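Local coordinates for quinone reductase (Klebsiella pneumoniae subsp. pneumoniae, PDB 4GI5), which binds FAD in a flavodoxin-like fold and probably reduces quinones at the expense of NAD(P)H, at residues Q92-G97 / W141-G146; R137-G142 / G162-K167. All blocks are in the same frame, centred on the assembly; numbering follows the deposited sequence.

Contact 1 of 2, residues Q92-G97 / W141-G146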
loop_
_atom_site.group_PDB
_atom_site.type_symbol
_atom_site.label_atom_id
_atom_site.label_comp_id
_atom_site.label_asym_id
_atom_site.label_seq_id
_atom_site.Cartn_x
_atom_site.Cartn_y
_atom_site.Cartn_z
ATOM N N GLN B 92 -15.503 12.071 15.656
ATOM C CA GLN B 92 -15.789 12.474 17.072
ATOM C C GLN B 92 -14.533 12.560 17.936
ATOM O O GLN B 92 -14.368 13.563 18.648
ATOM C CB GLN B 92 -16.842 11.568 17.710
ATOM C CG GLN B 92 -17.133 12.104 19.121
ATOM C CD GLN B 92 -18.080 11.238 19.893
ATOM O OE1 GLN B 92 -17.793 10.058 20.267
ATOM N NE2 GLN B 92 -19.244 11.801 20.112
ATOM N N ALA B 93 -13.623 11.584 17.864
ATOM C CA ALA B 93 -12.411 11.609 18.670
ATOM C C ALA B 93 -11.554 12.799 18.403
ATOM O O ALA B 93 -10.997 13.440 19.343
ATOM C CB ALA B 93 -11.602 10.375 18.488
ATOM N N PHE B 94 -11.412 13.147 17.133
ATOM C CA PHE B 94 -10.583 14.273 16.763
ATOM C C PHE B 94 -11.283 15.598 17.240
ATOM O O PHE B 94 -10.594 16.478 17.768
ATOM C CB PHE B 94 -10.359 14.364 15.254
ATOM C CG PHE B 94 -9.464 15.496 14.853
ATOM C CD1 PHE B 94 -8.105 15.338 14.930
ATOM C CD2 PHE B 94 -9.956 16.682 14.451
ATOM C CE1 PHE B 94 -7.241 16.345 14.650
ATOM C CE2 PHE B 94 -9.088 17.735 14.087
ATOM C CZ PHE B 94 -7.744 17.570 14.263
ATOM N N ALA B 95 -12.561 15.717 17.003
ATOM C CA ALA B 95 -13.326 16.952 17.351
ATOM C C ALA B 95 -13.389 17.117 18.875
ATOM O O ALA B 95 -13.318 18.238 19.330
ATOM C CB ALA B 95 -14.737 16.941 16.789
ATOM N N GLN B 96 -13.526 16.059 19.631
ATOM C CA GLN B 96 -13.728 16.088 21.116
ATOM C C GLN B 96 -12.433 15.975 21.867
ATOM O O GLN B 96 -12.423 16.150 23.092
ATOM C CB GLN B 96 -14.658 14.961 21.594
ATOM C CG GLN B 96 -16.076 15.076 21.120
ATOM C CD GLN B 96 -16.594 16.459 21.399
ATOM O OE1 GLN B 96 -16.575 16.888 22.555
ATOM N NE2 GLN B 96 -16.956 17.211 20.344
ATOM N N GLY B 97 -11.324 15.633 21.211
ATOM C CA GLY B 97 -10.079 15.548 21.889
ATOM C C GLY B 97 -9.838 14.301 22.672
ATOM O O GLY B 97 -9.128 14.337 23.683
ATOM N N TRP B 141 -10.143 11.833 10.682
ATOM C CA TRP B 141 -11.273 12.557 10.151
ATOM C C TRP B 141 -11.347 13.933 10.784
ATOM O O TRP B 141 -11.468 13.988 12.015
ATOM C CB TRP B 141 -12.554 11.806 10.328
ATOM C CG TRP B 141 -13.756 12.537 9.701
ATOM C CD1 TRP B 141 -14.166 13.903 9.913
ATOM C CD2 TRP B 141 -14.711 12.011 8.807
ATOM N NE1 TRP B 141 -15.263 14.191 9.171
ATOM C CE2 TRP B 141 -15.654 13.053 8.526
ATOM C CE3 TRP B 141 -14.880 10.788 8.254
ATOM C CZ2 TRP B 141 -16.722 12.881 7.685
ATOM C CZ3 TRP B 141 -15.942 10.595 7.400
ATOM C CH2 TRP B 141 -16.857 11.642 7.118
ATOM N N GLY B 142 -11.158 14.988 10.044
ATOM C CA GLY B 142 -11.038 16.355 10.591
ATOM C C GLY B 142 -9.623 16.831 10.491
ATOM O O GLY B 142 -9.377 18.028 10.718
ATOM N N PHE B 143 -8.643 15.913 10.186
ATOM C CA PHE B 143 -7.219 16.231 10.196
ATOM C C PHE B 143 -6.697 16.050 8.750
ATOM O O PHE B 143 -6.368 16.992 8.046
ATOM C CB PHE B 143 -6.472 15.349 11.186
ATOM C CG PHE B 143 -5.013 15.694 11.322
ATOM C CD1 PHE B 143 -4.630 16.909 11.881
ATOM C CD2 PHE B 143 -4.030 14.816 10.932
ATOM C CE1 PHE B 143 -3.327 17.218 12.044
ATOM C CE2 PHE B 143 -2.705 15.108 11.160
ATOM C CZ PHE B 143 -2.361 16.351 11.672
ATOM N N ALA B 144 -6.697 14.810 8.270
ATOM C CA ALA B 144 -6.272 14.506 6.896
ATOM C C ALA B 144 -7.335 14.292 5.854
ATOM O O ALA B 144 -7.076 14.347 4.629
ATOM C CB ALA B 144 -5.353 13.275 6.916
ATOM N N TYR B 145 -8.524 13.943 6.281
ATOM C CA TYR B 145 -9.686 13.814 5.440
ATOM C C TYR B 145 -10.935 14.238 6.157
ATOM O O TYR B 145 -10.905 14.504 7.353
ATOM C CB TYR B 145 -9.805 12.415 4.861
ATOM C CG TYR B 145 -10.340 11.357 5.834
ATOM C CD1 TYR B 145 -9.627 10.940 6.897
ATOM C CD2 TYR B 145 -11.537 10.745 5.554
ATOM C CE1 TYR B 145 -10.109 9.990 7.795
ATOM C CE2 TYR B 145 -12.046 9.783 6.403
ATOM C CZ TYR B 145 -11.324 9.430 7.540
ATOM O OH TYR B 145 -11.869 8.440 8.365
ATOM N N GLY B 146 -12.031 14.314 5.403
ATOM C CA GLY B 146 -13.277 14.746 6.037
ATOM C C GLY B 146 -13.374 16.253 6.283
ATOM O O GLY B 146 -14.282 16.695 7.004
#
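Phe94, on the last turn of helix 86-96, lies beside Gly142, their CA atoms 6.5 Å apart, where the chain loops on after helix 129-138. No hydrogen bond joins the two segments. The loop is closed on itself instead, by the bond from Gly142 N to Tyr145 O at 2.7 Å, and this fold-back also lays Gly146 CA over one face of the Trp141 indole, toward its rim. Gly142 has positive phi (108°), and its lack of a side chain lets the phenylalanine ring lie against the bare backbone. A chi1 of -178° sets Phe94 CG opposite its backbone N and carries the ring out from the helix to the loop. Trp141 O sits 3.4 Å from Phe94 CB at the root of the side chain, and Gly142 O comes equally near, 3.4 Å, to Phe94 CE2 further out. Over one ring face lie Gly142 C and Phe143 CB, the latter in a CH-pi contact 4.1 Å from the Phe94 ring centroid. The Phe143 ring then leads away, so the two rings meet obliquely, with their planes at 42°, through Phe94 CE1 and Phe143 CD1, 3.8 Å apart. Gln107 of helix 101-112 touches both phenylalanines. Helix 86-96 is thereby packed against the loop after helix 129-138 of the flavodoxin-like fold, in which Tyr145 touches the cofactor.

Contact 2 of 2, residues R137-G142 / G162-K167; sequences RVYAWG and GTFVGK
Val138 O, just ahead of the Tyr139 that meets Phe164, accepts two hydrogen bonds, one from Ala140 N at 2.8 Å and one from the side-chain NE2 of Gln107. The first closes an inverse gamma turn centred on Tyr139, which turns the chain sharply as helix 129-138 ends. Across the contact a single carbon of Phe164 does the touching: CE2 lies 3.9 Å from Tyr139 CE1 and is equally close, 3.9 Å, to Tyr139 OH. Tyr139 CE1 approaches the edge of the phenylalanine ring, near its plane, while the two planes are inclined at 48°. In the flavodoxin-like fold this pair joins the end of helix 129-138 to the loop feeding strand 168-174 of the central parallel sheet. That loop makes two overlapping beta turns, type I from Gly162 to Val165 and type II from Phe164 to Lys167, the latter closed by Lys167 N to Phe164 O at 3.0 Å. At Phe164 a first torsion of -48°, with CG beside the backbone N, places the ring edge carrying CE2 against Tyr139. The hydroxyl of the buried Tyr139 is hydrogen-bonded to Met202 O, and Trp124 of the second subunit meets the tyrosine ring edge-to-face.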
loop_
_atom_site.group_PDB
_atom_site.type_symbol
_atom_site.label_atom_id
_atom_site.label_comp_id
_atom_site.label_asym_id
_atom_site.label_seq_id
_atom_site.Cartn_x
_atom_site.Cartn_y
_atom_site.Cartn_z
ATOM N N ARG B 137 -3.783 5.487 11.294
ATOM C CA ARG B 137 -4.122 5.979 12.636
ATOM C C ARG B 137 -3.930 7.472 12.828
ATOM O O ARG B 137 -4.700 8.095 13.583
ATOM C CB ARG B 137 -3.424 5.163 13.690
ATOM C CG ARG B 137 -3.861 3.733 13.725
ATOM C CD ARG B 137 -3.097 2.769 14.671
ATOM N NE ARG B 137 -3.396 3.211 16.071
ATOM C CZ ARG B 137 -2.514 3.796 16.891
ATOM N NH1 ARG B 137 -1.226 4.036 16.577
ATOM N NH2 ARG B 137 -3.000 4.278 18.078
ATOM N N VAL B 138 -2.943 8.059 12.202
ATOM C CA VAL B 138 -2.651 9.487 12.409
ATOM C C VAL B 138 -3.563 10.360 11.529
ATOM O O VAL B 138 -3.921 11.469 11.883
ATOM C CB VAL B 138 -1.197 9.780 12.128
ATOM C CG1 VAL B 138 -0.810 11.239 12.139
ATOM C CG2 VAL B 138 -0.341 9.015 13.125
ATOM N N TYR B 139 -3.931 9.851 10.323
ATOM C CA TYR B 139 -4.648 10.665 9.356
ATOM C C TYR B 139 -6.125 10.657 9.684
ATOM O O TYR B 139 -6.952 10.035 9.014
ATOM C CB TYR B 139 -4.397 10.119 7.914
ATOM C CG TYR B 139 -3.234 10.670 7.214
ATOM C CD1 TYR B 139 -2.151 11.245 7.880
ATOM C CD2 TYR B 139 -3.129 10.532 5.804
ATOM C CE1 TYR B 139 -1.059 11.770 7.250
ATOM C CE2 TYR B 139 -2.031 11.054 5.141
ATOM C CZ TYR B 139 -1.014 11.746 5.804
ATOM O OH TYR B 139 0.004 12.209 5.035
ATOM N N ALA B 140 -6.487 11.319 10.762
ATOM C CA ALA B 140 -7.873 11.316 11.246
ATOM C C ALA B 140 -8.901 12.145 10.417
ATOM O O ALA B 140 -8.548 13.081 9.709
ATOM C CB ALA B 140 -7.845 11.878 12.716
ATOM N N TRP B 141 -10.143 11.833 10.682
ATOM C CA TRP B 141 -11.273 12.557 10.151
ATOM C C TRP B 141 -11.347 13.933 10.784
ATOM O O TRP B 141 -11.468 13.988 12.015
ATOM C CB TRP B 141 -12.554 11.806 10.328
ATOM C CG TRP B 141 -13.756 12.537 9.701
ATOM C CD1 TRP B 141 -14.166 13.903 9.913
ATOM C CD2 TRP B 141 -14.711 12.011 8.807
ATOM N NE1 TRP B 141 -15.263 14.191 9.171
ATOM C CE2 TRP B 141 -15.654 13.053 8.526
ATOM C CE3 TRP B 141 -14.880 10.788 8.254
ATOM C CZ2 TRP B 141 -16.722 12.881 7.685
ATOM C CZ3 TRP B 141 -15.942 10.595 7.400
ATOM C CH2 TRP B 141 -16.857 11.642 7.118
ATOM N N GLY B 142 -11.158 14.988 10.044
ATOM C CA GLY B 142 -11.038 16.355 10.591
ATOM C C GLY B 142 -9.623 16.831 10.491
ATOM O O GLY B 142 -9.377 18.028 10.718
ATOM N N GLY B 162 -5.914 21.308 2.209
ATOM C CA GLY B 162 -5.996 20.566 3.445
ATOM C C GLY B 162 -5.091 21.100 4.499
ATOM O O GLY B 162 -4.421 22.158 4.310
ATOM N N THR B 163 -4.968 20.303 5.579
ATOM C CA THR B 163 -4.218 20.673 6.750
ATOM C C THR B 163 -2.781 20.903 6.471
ATOM O O THR B 163 -2.155 21.738 7.149
ATOM C CB THR B 163 -4.458 19.616 7.874
ATOM O OG1 THR B 163 -5.848 19.628 8.155
ATOM C CG2 THR B 163 -3.713 19.915 9.145
ATOM N N PHE B 164 -2.201 20.235 5.449
ATOM C CA PHE B 164 -0.794 20.284 5.203
ATOM C C PHE B 164 -0.350 21.277 4.127
ATOM O O PHE B 164 0.793 21.301 3.723
ATOM C CB PHE B 164 -0.151 18.881 4.996
ATOM C CG PHE B 164 -0.556 17.856 6.078
ATOM C CD1 PHE B 164 -0.629 18.212 7.419
ATOM C CD2 PHE B 164 -0.792 16.543 5.717
ATOM C CE1 PHE B 164 -1.067 17.331 8.383
ATOM C CE2 PHE B 164 -1.109 15.619 6.670
ATOM C CZ PHE B 164 -1.310 15.998 8.006
ATOM N N VAL B 165 -1.276 22.104 3.662
ATOM C CA VAL B 165 -0.928 23.124 2.673
ATOM C C VAL B 165 0.227 23.992 3.220
ATOM O O VAL B 165 0.199 24.389 4.402
ATOM C CB VAL B 165 -2.129 24.028 2.344
ATOM C CG1 VAL B 165 -1.670 25.198 1.456
ATOM C CG2 VAL B 165 -3.089 23.296 1.530
ATOM N N GLY B 166 1.178 24.266 2.371
ATOM C CA GLY B 166 2.364 25.031 2.783
ATOM C C GLY B 166 3.514 24.176 3.209
ATOM O O GLY B 166 4.616 24.701 3.535
ATOM N N LYS B 167 3.274 22.855 3.346
ATOM C CA LYS B 167 4.362 21.960 3.803
ATOM C C LYS B 167 4.779 21.182 2.612
ATOM O O LYS B 167 4.038 21.064 1.623
ATOM C CB LYS B 167 3.893 20.955 4.891
ATOM C CG LYS B 167 3.296 21.590 6.105
ATOM C CD LYS B 167 2.844 20.616 7.169
ATOM C CE LYS B 167 1.996 21.258 8.272
ATOM N NZ LYS B 167 2.874 22.089 9.107
#

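Contacts 1 and 2 have centres 10 Å apart and share Trp141 and Gly142, so the loop leaving helix 129-138 serves both. Phe143 ties them most directly: its O probably hydrogen-bonds Thr163 OG1 at 2.7 Å, and its ring meets that of Phe164 edge-to-face, linking helix 86-96 through two phenylalanines to the 162-167 turns. The loop also packs on its own beginning, with Ala144 CB 3.4 Å from Tyr139 CG. Contact 1 includes a flavin-pocket residue, Tyr145, and its Trp141 side chain is about 7 Å from a bound FAD; contact 2 lies away from the annotated sites, though the Tyr139 side chain is about 6 Å from a bound FAD. Ala144 packs on Trp124 of the second subunit, so the shared loop also reaches the dimer interface.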